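Probable CoA-transferase alpha subunit (Rhodococcus jostii, PDB 6COJ) probably acts on coenzyme A thioesters as one subunit of a CoA-transferase family enzyme, and binds an acyl-CoA thioester with a bicyclic acyl group. Local coordinates at residues Asp150-Val155 with Ala171-Asn176; Glu114-Met119 with Ile136-Gly141; Glu125-Arg130 with Cys207-Lys212; Gly33-Ile38 with Asp61-Thr66; Ser43-Met48 with Asp199-Asp204. The protein carries 1 engineered substitution. One frame throughout, in Å; residues are numbered along the deposited sequence.

Contact 1 of 5, residues Asp150-Val155 with Ala171-Asn176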
# COMPACT_ATOMS: atom_id res chain seq x y z
N ASP A 150 20.09 -20.37 0.23
CA ASP A 150 19.08 -20.86 -0.70
C ASP A 150 17.65 -20.60 -0.23
O ASP A 150 16.71 -20.88 -0.99
CB ASP A 150 19.29 -22.35 -1.02
CG ASP A 150 18.49 -22.81 -2.23
OD1 ASP A 150 18.55 -22.14 -3.28
OD2 ASP A 150 17.78 -23.84 -2.12
N GLU A 151 17.45 -20.07 0.98
CA GLU A 151 16.12 -19.64 1.39
C GLU A 151 15.67 -18.39 0.65
O GLU A 151 14.47 -18.11 0.62
CB GLU A 151 16.09 -19.41 2.91
CG GLU A 151 14.68 -19.26 3.47
CD GLU A 151 14.61 -19.06 4.97
OE1 GLU A 151 15.57 -19.43 5.69
OE2 GLU A 151 13.58 -18.53 5.43
N LEU A 152 16.60 -17.64 0.06
CA LEU A 152 16.28 -16.43 -0.70
C LEU A 152 16.74 -16.65 -2.13
O LEU A 152 17.94 -16.73 -2.40
CB LEU A 152 16.97 -15.20 -0.09
CG LEU A 152 16.56 -13.85 -0.68
CD1 LEU A 152 15.10 -13.56 -0.40
CD2 LEU A 152 17.45 -12.76 -0.11
N ARG A 153 15.78 -16.74 -3.05
CA ARG A 153 16.03 -16.98 -4.46
C ARG A 153 15.64 -15.74 -5.27
O ARG A 153 14.98 -14.83 -4.78
CB ARG A 153 15.25 -18.21 -4.94
CG ARG A 153 15.69 -19.50 -4.25
CD ARG A 153 14.77 -20.67 -4.52
NE ARG A 153 15.31 -21.87 -3.89
CZ ARG A 153 14.68 -23.04 -3.80
NH1 ARG A 153 13.46 -23.20 -4.31
NH2 ARG A 153 15.27 -24.06 -3.20
N THR A 154 16.06 -15.73 -6.54
CA THR A 154 15.69 -14.66 -7.45
C THR A 154 14.52 -15.08 -8.33
O THR A 154 14.14 -16.25 -8.39
CB THR A 154 16.86 -14.23 -8.32
OG1 THR A 154 17.32 -15.35 -9.10
CG2 THR A 154 18.00 -13.72 -7.46
N VAL A 155 13.96 -14.10 -9.03
CA VAL A 155 12.93 -14.34 -10.02
C VAL A 155 13.21 -13.43 -11.20
O VAL A 155 13.56 -12.26 -11.03
CB VAL A 155 11.51 -14.10 -9.44
CG1 VAL A 155 11.37 -12.67 -8.92
CG2 VAL A 155 10.44 -14.41 -10.48
N ALA A 171 13.28 -12.55 -5.16
CA ALA A 171 11.93 -13.04 -4.88
C ALA A 171 11.79 -13.07 -3.37
O ALA A 171 12.22 -14.03 -2.72
CB ALA A 171 11.73 -14.43 -5.49
N MET A 172 11.25 -12.02 -2.78
CA MET A 172 11.08 -12.02 -1.34
C MET A 172 9.99 -13.01 -0.97
O MET A 172 8.84 -12.83 -1.39
CB MET A 172 10.70 -10.62 -0.87
CG MET A 172 10.45 -10.57 0.63
SD MET A 172 11.94 -10.94 1.57
CE MET A 172 11.18 -11.28 3.15
N PRO A 173 10.29 -14.06 -0.21
CA PRO A 173 9.23 -15.01 0.16
C PRO A 173 8.26 -14.38 1.15
O PRO A 173 8.60 -13.47 1.91
CB PRO A 173 10.00 -16.15 0.83
CG PRO A 173 11.20 -15.45 1.43
CD PRO A 173 11.58 -14.41 0.40
N ALA A 174 7.03 -14.89 1.14
CA ALA A 174 6.04 -14.44 2.10
C ALA A 174 6.52 -14.70 3.53
O ALA A 174 7.04 -15.78 3.84
CB ALA A 174 4.72 -15.17 1.87
N LEU A 175 6.34 -13.70 4.39
CA LEU A 175 6.60 -13.85 5.82
C LEU A 175 5.30 -14.24 6.53
O LEU A 175 4.69 -13.45 7.26
CB LEU A 175 7.22 -12.57 6.38
CG LEU A 175 8.61 -12.23 5.84
CD1 LEU A 175 9.03 -10.82 6.26
CD2 LEU A 175 9.64 -13.25 6.30
N ASN A 176 4.87 -15.47 6.28
CA ASN A 176 3.68 -15.98 6.94
C ASN A 176 3.95 -16.18 8.42
O ASN A 176 5.00 -16.70 8.81
CB ASN A 176 3.26 -17.31 6.32
CG ASN A 176 3.13 -17.22 4.81
OD1 ASN A 176 2.18 -16.64 4.30
ND2 ASN A 176 4.11 -17.77 4.10
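Ala171 makes the one backbone hydrogen bond between the two segments. Its N donates to Arg153 O at 2.9 Å with an N-H...O angle of 155°, in the plane of the carbonyl, while its CB rests 3.4 Å from the same Arg153 O. That methyl also meets Val155 CG1 at 3.9 Å; the first torsion of Val155 puts CG1 in the crowded position between its own backbone N and carbonyl carbon. On the other side of Ala171, its O lies 3.7 Å from Leu152 CD1, and it also accepts from Tyr159 OH of the second subunit. Met172 starts its side chain away from 150-155 and packs on Met119 and Cys122 of helix 117-128. Pro173 turns back: its ring CD lies 3.7 Å from Leu152 CD1, and the two side chains cross at about a right angle. Leu152 can reach both Ala171 O and Pro173 because its CG stands anti to the backbone N (chi1 -172°). From Ala174 to Asn176 the chain has left this partner, and Ala174 pairs its backbone with Pro132 instead. Within 150-155, Arg153 NH2 makes a salt bridge to Asp150 OD2 at 2.7 Å; Arg153 NH1 has a second partner, Pro158 O of the second subunit. With one cross-strand bond here and another between the backbones of Val155 and Leu169, the arrangement is a beta hairpin that supplies the central and one outer strand of a three-stranded antiparallel sheet, the short segments splaying to 127°, and it lies against the second subunit.

Contact 2 of 5, residues Glu114-Met119 with Ile136-Gly141. Engineered in segment 114-119: Ala117 (natural residue Glu).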
# COMPACT_ATOMS: atom_id res chain seq x y z
N GLU A 114 18.60 -11.84 8.48
CA GLU A 114 18.68 -10.39 8.39
C GLU A 114 18.41 -9.97 6.95
O GLU A 114 18.80 -10.65 6.00
CB GLU A 114 20.09 -9.98 8.83
CG GLU A 114 20.34 -8.49 8.87
CD GLU A 114 21.64 -8.15 9.56
OE1 GLU A 114 21.91 -8.73 10.63
OE2 GLU A 114 22.40 -7.32 9.03
N MET A 115 17.71 -8.84 6.79
CA MET A 115 17.30 -8.43 5.46
C MET A 115 17.20 -6.92 5.40
O MET A 115 17.15 -6.24 6.43
CB MET A 115 15.97 -9.07 5.06
CG MET A 115 14.78 -8.55 5.86
SD MET A 115 13.25 -9.46 5.49
CE MET A 115 13.20 -10.58 6.90
N ASP A 116 17.17 -6.38 4.18
CA ASP A 116 16.92 -4.95 4.04
C ASP A 116 15.58 -4.59 4.67
O ASP A 116 14.63 -5.37 4.63
CB ASP A 116 16.93 -4.56 2.56
CG ASP A 116 16.52 -3.12 2.35
OD1 ASP A 116 17.39 -2.23 2.45
OD2 ASP A 116 15.32 -2.89 2.10
N ALA A 117 15.50 -3.40 5.28
CA ALA A 117 14.28 -3.03 5.98
C ALA A 117 13.05 -3.07 5.07
O ALA A 117 11.96 -3.42 5.51
CB ALA A 117 14.44 -1.67 6.65
N GLY A 118 13.22 -2.72 3.79
CA GLY A 118 12.09 -2.76 2.87
C GLY A 118 11.64 -4.17 2.55
O GLY A 118 10.48 -4.35 2.12
N MET A 119 12.52 -5.16 2.73
CA MET A 119 12.14 -6.54 2.49
C MET A 119 11.16 -7.06 3.53
O MET A 119 10.37 -7.95 3.23
CB MET A 119 13.38 -7.43 2.42
CG MET A 119 14.24 -7.16 1.19
SD MET A 119 15.84 -8.01 1.27
CE MET A 119 15.33 -9.73 1.23
N ILE A 136 11.50 -7.72 -5.58
CA ILE A 136 12.01 -6.48 -5.00
C ILE A 136 13.47 -6.35 -5.41
O ILE A 136 14.17 -7.35 -5.61
CB ILE A 136 11.82 -6.46 -3.46
CG1 ILE A 136 12.15 -5.09 -2.86
CG2 ILE A 136 12.67 -7.53 -2.78
CD1 ILE A 136 11.62 -4.86 -1.43
N ARG A 137 13.92 -5.10 -5.57
CA ARG A 137 15.31 -4.85 -5.91
C ARG A 137 16.21 -4.98 -4.69
O ARG A 137 17.31 -5.55 -4.77
CB ARG A 137 15.44 -3.46 -6.52
CG ARG A 137 16.76 -3.21 -7.22
CD ARG A 137 16.77 -1.88 -7.97
NE ARG A 137 15.43 -1.50 -8.37
CZ ARG A 137 14.97 -1.69 -9.60
NH1 ARG A 137 13.73 -1.31 -9.91
NH2 ARG A 137 15.75 -2.28 -10.50
N ALA A 138 15.76 -4.45 -3.54
CA ALA A 138 16.56 -4.45 -2.32
C ALA A 138 17.04 -5.86 -1.98
O ALA A 138 16.26 -6.82 -2.01
CB ALA A 138 15.72 -3.91 -1.16
N GLY A 139 18.33 -5.96 -1.65
CA GLY A 139 18.94 -7.25 -1.37
C GLY A 139 19.96 -7.63 -2.42
O GLY A 139 21.00 -8.22 -2.09
N LEU A 140 19.68 -7.31 -3.68
CA LEU A 140 20.59 -7.66 -4.77
C LEU A 140 21.96 -7.07 -4.52
O LEU A 140 22.10 -5.90 -4.16
CB LEU A 140 20.06 -7.12 -6.09
CG LEU A 140 18.90 -7.82 -6.78
CD1 LEU A 140 18.51 -6.98 -7.98
CD2 LEU A 140 19.27 -9.23 -7.23
N GLY A 141 22.99 -7.88 -4.73
CA GLY A 141 24.36 -7.43 -4.60
C GLY A 141 24.88 -7.29 -3.19
O GLY A 141 26.04 -6.89 -3.03
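Asp116 holds CG anti to its backbone N (chi1 173°), Met119 sets CG beside its own N and bends at chi3, and Ile136 has CG1 anti to N; together these torsions bring three side chains into the junction. The junction is the capped N-terminus of helix 117-128, packed on the end of strand 133-136 and the loop after it. Asp116 is the N-cap: its OD2 accepts from Gly118 N at 2.7 Å, the N-H...O angle being 137° and the donor standing 50° above the carboxylate plane. The same OD2 lies 3.4 Å from Ala138 CB, so the capping carboxylate is backed by a methyl, while Asp116 OD1 is held by the backbone of another protein's chain. Ile136 extends its CD1 to within 3.8 Å of Gly118 O, at the first turn of the helix. The cap immediately precedes Ala117, an engineered residue (Glu in nature) that touches the bound acyl-CoA ligand. Met119 passes its CG by Ile136 CG2 and Ala138 CB, both at 4.3 Å. At Gly139, a CB would press on Met119 SD and jam against the preceding carbonyl. That carbonyl oxygen, Ala138 O, is buried without a hydrogen-bonding partner, and Met119 SD sits 3.5 Å from it.

Contact 3 of 5, residues Glu125-Arg130 with Cys207-Lys212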
# COMPACT_ATOMS: atom_id res chain seq x y z
N GLU A 125 3.62 -8.02 3.04
CA GLU A 125 2.63 -7.78 2.00
C GLU A 125 2.35 -9.05 1.20
O GLU A 125 1.20 -9.31 0.81
CB GLU A 125 3.11 -6.65 1.09
CG GLU A 125 2.91 -5.27 1.68
CD GLU A 125 3.55 -4.16 0.84
OE1 GLU A 125 4.47 -4.46 0.05
OE2 GLU A 125 3.12 -3.00 0.97
N ALA A 126 3.39 -9.83 0.91
CA ALA A 126 3.17 -11.08 0.18
C ALA A 126 2.28 -12.02 0.98
O ALA A 126 1.30 -12.58 0.46
CB ALA A 126 4.50 -11.74 -0.17
N ALA A 127 2.57 -12.18 2.28
CA ALA A 127 1.73 -13.02 3.13
C ALA A 127 0.31 -12.49 3.20
O ALA A 127 -0.65 -13.27 3.14
CB ALA A 127 2.35 -13.11 4.53
N ALA A 128 0.14 -11.16 3.35
CA ALA A 128 -1.20 -10.58 3.44
C ALA A 128 -2.03 -10.92 2.21
O ALA A 128 -3.25 -11.12 2.32
CB ALA A 128 -1.10 -9.06 3.58
N ALA A 129 -1.40 -10.97 1.04
CA ALA A 129 -2.07 -11.29 -0.21
C ALA A 129 -2.07 -12.78 -0.53
O ALA A 129 -2.52 -13.16 -1.62
CB ALA A 129 -1.43 -10.50 -1.36
N ARG A 130 -1.59 -13.63 0.38
CA ARG A 130 -1.51 -15.08 0.15
C ARG A 130 -0.68 -15.40 -1.08
O ARG A 130 -0.93 -16.39 -1.78
CB ARG A 130 -2.90 -15.73 0.09
CG ARG A 130 -3.79 -15.35 1.30
CD ARG A 130 -5.17 -15.97 1.22
NE ARG A 130 -5.90 -15.50 0.03
CZ ARG A 130 -7.04 -16.02 -0.40
NH1 ARG A 130 -7.64 -16.99 0.27
NH2 ARG A 130 -7.62 -15.52 -1.49
N CYS A 207 -0.78 -8.08 11.27
CA CYS A 207 -2.03 -8.79 11.50
C CYS A 207 -2.48 -9.53 10.25
O CYS A 207 -2.90 -10.69 10.32
CB CYS A 207 -3.11 -7.83 11.98
SG CYS A 207 -2.86 -7.28 13.67
N ALA A 208 -2.38 -8.87 9.09
CA ALA A 208 -2.83 -9.49 7.84
C ALA A 208 -2.00 -10.70 7.46
O ALA A 208 -2.48 -11.57 6.73
CB ALA A 208 -2.84 -8.45 6.71
N ALA A 209 -0.75 -10.77 7.93
CA ALA A 209 0.16 -11.86 7.59
C ALA A 209 0.05 -13.05 8.54
O ALA A 209 0.73 -14.06 8.31
CB ALA A 209 1.61 -11.36 7.59
N ALA A 210 -0.77 -12.97 9.59
CA ALA A 210 -0.75 -13.92 10.68
C ALA A 210 -2.04 -14.72 10.77
O ALA A 210 -3.11 -14.28 10.34
CB ALA A 210 -0.51 -13.21 12.02
N GLU A 211 -1.93 -15.89 11.41
CA GLU A 211 -3.10 -16.72 11.69
C GLU A 211 -3.84 -16.26 12.95
O GLU A 211 -5.06 -16.11 12.93
CB GLU A 211 -2.64 -18.17 11.87
CG GLU A 211 -3.74 -19.16 12.13
CD GLU A 211 -4.61 -19.42 10.92
OE1 GLU A 211 -5.75 -19.90 11.09
OE2 GLU A 211 -4.15 -19.13 9.79
N LYS A 212 -3.11 -16.04 14.04
CA LYS A 212 -3.69 -15.60 15.31
C LYS A 212 -3.17 -14.20 15.62
O LYS A 212 -1.96 -13.96 15.59
CB LYS A 212 -3.27 -16.52 16.46
CG LYS A 212 -3.65 -17.97 16.31
CD LYS A 212 -3.05 -18.78 17.46
CE LYS A 212 -3.02 -20.27 17.18
NZ LYS A 212 -4.38 -20.82 16.92
O HOH W 1 -4.49 -11.47 4.80
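Two helix C-termini meet here, the end of helix 117-128, closed by a Schellman motif, and the end of helix 203-208. The tight part consists of alanine methyls in two pairs. Ala127 CB touches Ala209 CB at 3.6 Å, and one residue further on Ala128 CB touches Ala208 CB at the same 3.6 Å. Such small groups let the backbones come very close: the CA atoms of Ala128 and Ala209 are 4.6 Å apart. The inner pair, Ala127 with Ala209, is buried; Ala127 also packs on Ala174 and Asn176, and Ala209 on Leu177 at the start of strand 177-184. The outer pair is partly exposed, and there direct contact gives way to solvent. The first helix ends at Ala128: Ala129 is the first residue out, and Arg130 is the C-prime residue. Arg130 N bonds Ala127 O at 2.9 Å, and the positive phi of Arg130 (58°) turns the chain so that the N of the next residue bonds back to Ala126 O, completing the motif. The guanidinium of Arg130 makes hydrogen bonds to the backbone of another protein's chain. The carbonyls at the two helix ends are joined through solvent: one water donates to Ala128 O and to Ala208 O, each at 2.8 Å.

Contact 4 of 5, residues Gly33-Ile38 with Asp61-Thr66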
# COMPACT_ATOMS: atom_id res chain seq x y z
N GLY A 33 7.78 -22.83 19.38
CA GLY A 33 8.03 -23.15 17.99
C GLY A 33 7.29 -22.29 16.99
O GLY A 33 7.51 -22.45 15.79
N MET A 34 6.43 -21.38 17.44
CA MET A 34 5.68 -20.55 16.52
C MET A 34 6.58 -19.53 15.85
O MET A 34 7.61 -19.12 16.40
CB MET A 34 4.57 -19.79 17.25
CG MET A 34 3.29 -20.56 17.36
SD MET A 34 2.05 -19.52 18.14
CE MET A 34 0.62 -20.58 18.02
N THR A 35 6.17 -19.12 14.66
CA THR A 35 6.68 -17.91 14.03
C THR A 35 5.77 -16.76 14.44
O THR A 35 4.56 -16.80 14.16
CB THR A 35 6.72 -18.09 12.52
OG1 THR A 35 7.65 -19.12 12.19
CG2 THR A 35 7.15 -16.80 11.83
N ILE A 36 6.32 -15.76 15.12
CA ILE A 36 5.55 -14.65 15.66
C ILE A 36 6.09 -13.34 15.10
O ILE A 36 7.30 -13.08 15.17
CB ILE A 36 5.58 -14.64 17.20
CG1 ILE A 36 5.04 -15.97 17.73
CG2 ILE A 36 4.77 -13.45 17.75
CD1 ILE A 36 4.92 -16.02 19.25
N GLY A 37 5.20 -12.52 14.56
CA GLY A 37 5.56 -11.18 14.14
C GLY A 37 5.24 -10.21 15.27
O GLY A 37 4.21 -10.32 15.92
N ILE A 38 6.15 -9.27 15.50
CA ILE A 38 5.96 -8.27 16.55
C ILE A 38 5.93 -6.89 15.90
O ILE A 38 6.86 -6.53 15.16
CB ILE A 38 7.04 -8.36 17.63
CG1 ILE A 38 7.09 -9.78 18.20
CG2 ILE A 38 6.75 -7.34 18.72
CD1 ILE A 38 8.15 -9.98 19.25
N ASP A 61 11.54 -21.23 21.88
CA ASP A 61 11.89 -21.75 20.56
C ASP A 61 11.15 -20.99 19.45
O ASP A 61 10.63 -21.57 18.50
CB ASP A 61 11.64 -23.26 20.48
CG ASP A 61 12.12 -23.87 19.16
OD1 ASP A 61 13.17 -23.45 18.64
OD2 ASP A 61 11.43 -24.79 18.66
N LEU A 62 11.11 -19.66 19.58
CA LEU A 62 10.32 -18.84 18.67
C LEU A 62 11.14 -18.42 17.46
O LEU A 62 12.35 -18.24 17.52
CB LEU A 62 9.84 -17.58 19.39
CG LEU A 62 8.85 -17.83 20.53
CD1 LEU A 62 8.51 -16.52 21.23
CD2 LEU A 62 7.59 -18.51 20.01
N THR A 63 10.45 -18.28 16.34
CA THR A 63 10.99 -17.60 15.18
C THR A 63 10.30 -16.24 15.15
O THR A 63 9.07 -16.17 15.11
CB THR A 63 10.68 -18.40 13.91
OG1 THR A 63 11.40 -19.64 13.95
CG2 THR A 63 11.11 -17.63 12.67
N VAL A 64 11.08 -15.17 15.24
CA VAL A 64 10.55 -13.82 15.41
C VAL A 64 10.77 -13.02 14.13
O VAL A 64 11.87 -13.02 13.58
CB VAL A 64 11.17 -13.10 16.63
CG1 VAL A 64 10.56 -11.71 16.78
CG2 VAL A 64 10.91 -13.90 17.88
N VAL A 65 9.71 -12.35 13.68
CA VAL A 65 9.76 -11.45 12.52
C VAL A 65 9.47 -10.05 13.06
O VAL A 65 8.40 -9.83 13.63
CB VAL A 65 8.73 -11.84 11.45
CG1 VAL A 65 8.79 -10.86 10.29
CG2 VAL A 65 8.97 -13.26 10.97
N THR A 66 10.41 -9.12 12.88
CA THR A 66 10.22 -7.84 13.55
C THR A 66 11.15 -6.78 12.96
O THR A 66 12.20 -7.10 12.40
CB THR A 66 10.50 -7.97 15.06
OG1 THR A 66 10.14 -6.75 15.72
CG2 THR A 66 11.97 -8.30 15.32
O HOH W 2 10.58 -21.56 15.73
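Four backbone hydrogen bonds join 34-38 to 63-65, along the parallel strands 35-38 and 62-65 of a beta-alpha-beta unit in the Rossmann-like central sheet. Thr63 N donates to Met34 O at 3.0 Å and Val65 N to Ile36 O at 2.9 Å. In the other direction, Ile36 N reaches Thr63 O at 2.8 Å, nearly along the C=O axis, and Ile38 N reaches Val65 O at 3.0 Å in the same manner. The short strand segments cross at -32°, the twist of a parallel pair. Next come the side chains. On the face of Ile36, Ile38 and Val64, Ile38 CD1 meets Val64 CG1; Ile36 CD1 also reaches Leu62 CD2 at 3.7 Å. On the other, Thr35 and Thr63 lie side by side, pointing the same way, with Thr35 OG1 3.6 Å from Thr63 CB and Thr35 CG2 near Val65 CG2. An alanine at Thr35 would lose OG1 and CG2 and would probably loosen the packing on Thr63 and Val65. Further out, strand 177-184 flanks the first strand, where Asp178 OD2 accepts from Thr35 N, and strand 81-86 flanks the second. Near the N-terminal ends of the two strands, a water lies 2.8 Å from Asp61 O and 2.7 Å from Thr63 OG1.

Contact 5 of 5, residues Ser43-Met48 with Asp199-Asp204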
# COMPACT_ATOMS: atom_id res chain seq x y z
N SER A 43 12.41 1.12 19.00
CA SER A 43 11.85 1.46 20.31
C SER A 43 10.60 2.34 20.17
O SER A 43 10.47 3.40 20.80
CB SER A 43 12.91 2.09 21.20
OG SER A 43 12.44 2.29 22.52
N ARG A 44 9.66 1.88 19.35
CA ARG A 44 8.46 2.66 19.02
C ARG A 44 7.25 1.74 19.00
O ARG A 44 7.19 0.80 18.20
CB ARG A 44 8.60 3.38 17.67
CG ARG A 44 9.91 4.14 17.51
CD ARG A 44 10.09 4.73 16.12
NE ARG A 44 11.49 5.06 15.87
CZ ARG A 44 11.92 6.13 15.20
NH1 ARG A 44 11.07 7.03 14.72
NH2 ARG A 44 13.23 6.31 15.04
N ARG A 45 6.29 2.04 19.88
CA ARG A 45 5.00 1.35 19.99
C ARG A 45 5.13 -0.17 19.91
O ARG A 45 4.39 -0.85 19.20
CB ARG A 45 3.94 1.90 19.04
CG ARG A 45 2.54 1.85 19.67
CD ARG A 45 1.44 2.42 18.77
NE ARG A 45 1.31 1.59 17.56
CZ ARG A 45 1.45 2.01 16.31
NH1 ARG A 45 1.65 3.30 16.02
NH2 ARG A 45 1.36 1.11 15.33
N LYS A 46 6.08 -0.70 20.68
CA LYS A 46 6.19 -2.14 20.78
C LYS A 46 5.15 -2.67 21.77
O LYS A 46 4.82 -1.99 22.75
CB LYS A 46 7.58 -2.50 21.29
CG LYS A 46 8.64 -2.34 20.21
CD LYS A 46 8.50 -3.43 19.18
CE LYS A 46 9.49 -3.28 18.06
NZ LYS A 46 9.33 -4.43 17.14
N PRO A 47 4.61 -3.88 21.54
CA PRO A 47 3.69 -4.50 22.52
C PRO A 47 4.46 -5.08 23.70
O PRO A 47 4.56 -6.30 23.90
CB PRO A 47 2.99 -5.57 21.67
CG PRO A 47 4.06 -6.00 20.70
CD PRO A 47 4.80 -4.73 20.34
N MET A 48 5.03 -4.18 24.50
CA MET A 48 5.96 -4.59 25.54
C MET A 48 5.26 -5.35 26.67
O MET A 48 5.86 -6.26 27.26
CB MET A 48 6.71 -3.38 26.09
CG MET A 48 7.61 -2.67 25.10
SD MET A 48 8.98 -3.67 24.49
CE MET A 48 10.08 -3.57 25.89
N ASP A 199 2.61 7.86 12.83
CA ASP A 199 3.00 6.70 12.03
C ASP A 199 2.25 5.44 12.47
O ASP A 199 2.33 5.05 13.65
CB ASP A 199 4.51 6.48 12.13
CG ASP A 199 5.08 5.68 10.97
OD1 ASP A 199 4.39 4.79 10.44
OD2 ASP A 199 6.24 5.95 10.58
N PRO A 200 1.56 4.76 11.56
CA PRO A 200 0.98 3.44 11.89
C PRO A 200 2.02 2.34 12.00
O PRO A 200 1.69 1.24 12.47
CB PRO A 200 0.05 3.16 10.71
CG PRO A 200 0.74 3.84 9.56
CD PRO A 200 1.32 5.12 10.15
N TYR A 201 3.26 2.60 11.59
CA TYR A 201 4.26 1.54 11.38
C TYR A 201 3.65 0.52 10.41
O TYR A 201 3.17 0.92 9.34
CB TYR A 201 4.84 1.00 12.69
CG TYR A 201 5.32 2.14 13.56
CD1 TYR A 201 6.30 3.02 13.08
CD2 TYR A 201 4.77 2.38 14.81
CE1 TYR A 201 6.72 4.10 13.84
CE2 TYR A 201 5.19 3.46 15.58
CZ TYR A 201 6.16 4.31 15.09
OH TYR A 201 6.53 5.39 15.87
N PHE A 202 3.66 -0.77 10.74
CA PHE A 202 3.24 -1.82 9.83
C PHE A 202 2.32 -2.79 10.54
O PHE A 202 2.19 -3.95 10.13
CB PHE A 202 4.47 -2.53 9.25
CG PHE A 202 5.41 -1.59 8.57
CD1 PHE A 202 6.31 -0.82 9.29
CD2 PHE A 202 5.35 -1.42 7.20
CE1 PHE A 202 7.13 0.10 8.64
CE2 PHE A 202 6.18 -0.51 6.55
CZ PHE A 202 7.07 0.24 7.28
N ASP A 203 1.62 -2.32 11.59
CA ASP A 203 0.88 -3.25 12.44
C ASP A 203 -0.27 -3.90 11.69
O ASP A 203 -0.63 -5.05 11.99
CB ASP A 203 0.38 -2.54 13.70
CG ASP A 203 1.49 -2.22 14.67
OD1 ASP A 203 2.66 -2.57 14.38
OD2 ASP A 203 1.20 -1.63 15.74
N ASP A 204 -0.87 -3.18 10.74
CA ASP A 204 -1.90 -3.80 9.91
C ASP A 204 -1.33 -4.95 9.09
O ASP A 204 -1.97 -6.00 8.96
CB ASP A 204 -2.53 -2.75 8.99
CG ASP A 204 -1.49 -2.01 8.15
OD1 ASP A 204 -0.40 -1.70 8.66
OD2 ASP A 204 -1.77 -1.71 6.96
O HOH W 3 8.11 7.22 14.75
O HOH W 4 2.71 -2.67 17.79
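An arginine-centred polar network ties the loop leading into helix 48-56 to the Asx turn that precedes helix 203-208. In that turn Asp199 OD1 accepts from Tyr201 N at 2.7 Å; the turn presents the carbonyls of Asp199 and Pro200 to Arg45, and the first turn of the helix adds the Asp203 carboxylate. The Arg45 chain bends at chi3, which brings its guanidinium in so that all three acceptors lie at its edge, close to its plane. NH1 of Arg45 donates to Asp199 O at 3.0 Å, in the carbonyl plane. NH2 of Arg45 carries two bonds: one to Pro200 O at 2.9 Å, with the donor 60° above the carbonyl plane, and a salt bridge to Asp203 OD2 at 2.8 Å, met from 71° above the carboxylate plane. Arg45 NE turns to His183 O. Over one guanidinium face lies Tyr201 CD2, 3.5 Å from Arg45 NH1, the two planes being 36° apart. Beyond it, Tyr201 OH touches Arg44 CB at 3.4 Å. A water joins this hydroxyl to Arg44 NH1, lying 2.7 Å from Tyr201 OH; the charge of Arg44 is met mainly by Asp92 through NE. A leucine at Arg45 would remove every one of these N-H donors and would probably leave Asp199 O and Pro200 O without these bonds and Asp203 without its salt-bridge partner. Because Asp203 and Arg45 are both buried, the pairing probably keeps the carboxylate ionised, its OD1 being held further by Gly40 N, and the two carbonyl dipoles probably help to stabilise the buried guanidinium charge.

Contact 4 lies in the parallel sheet, its centre 16 Å from contact 5 and 14 Å from contact 3; it touches contact 5 through Ile38 on Pro47. Contacts 2 and 3 share helix 117-128, at its start and its end, with centres 19 Å apart, and contacts 3 and 5 share helix 203-208. Contact 1, in the small antiparallel sheet, packs on contact 2 through Met172, on contact 3 through Ala174 to Asn176, and on contact 4 through Leu175 on Val65. Along the chain contacts 4 and 5 cross, as do 2 and 3, and contact 1 is nested inside contacts 3 and 5, so the small sheet and the helix ends are tied to the central sheet by sequence-distant pieces.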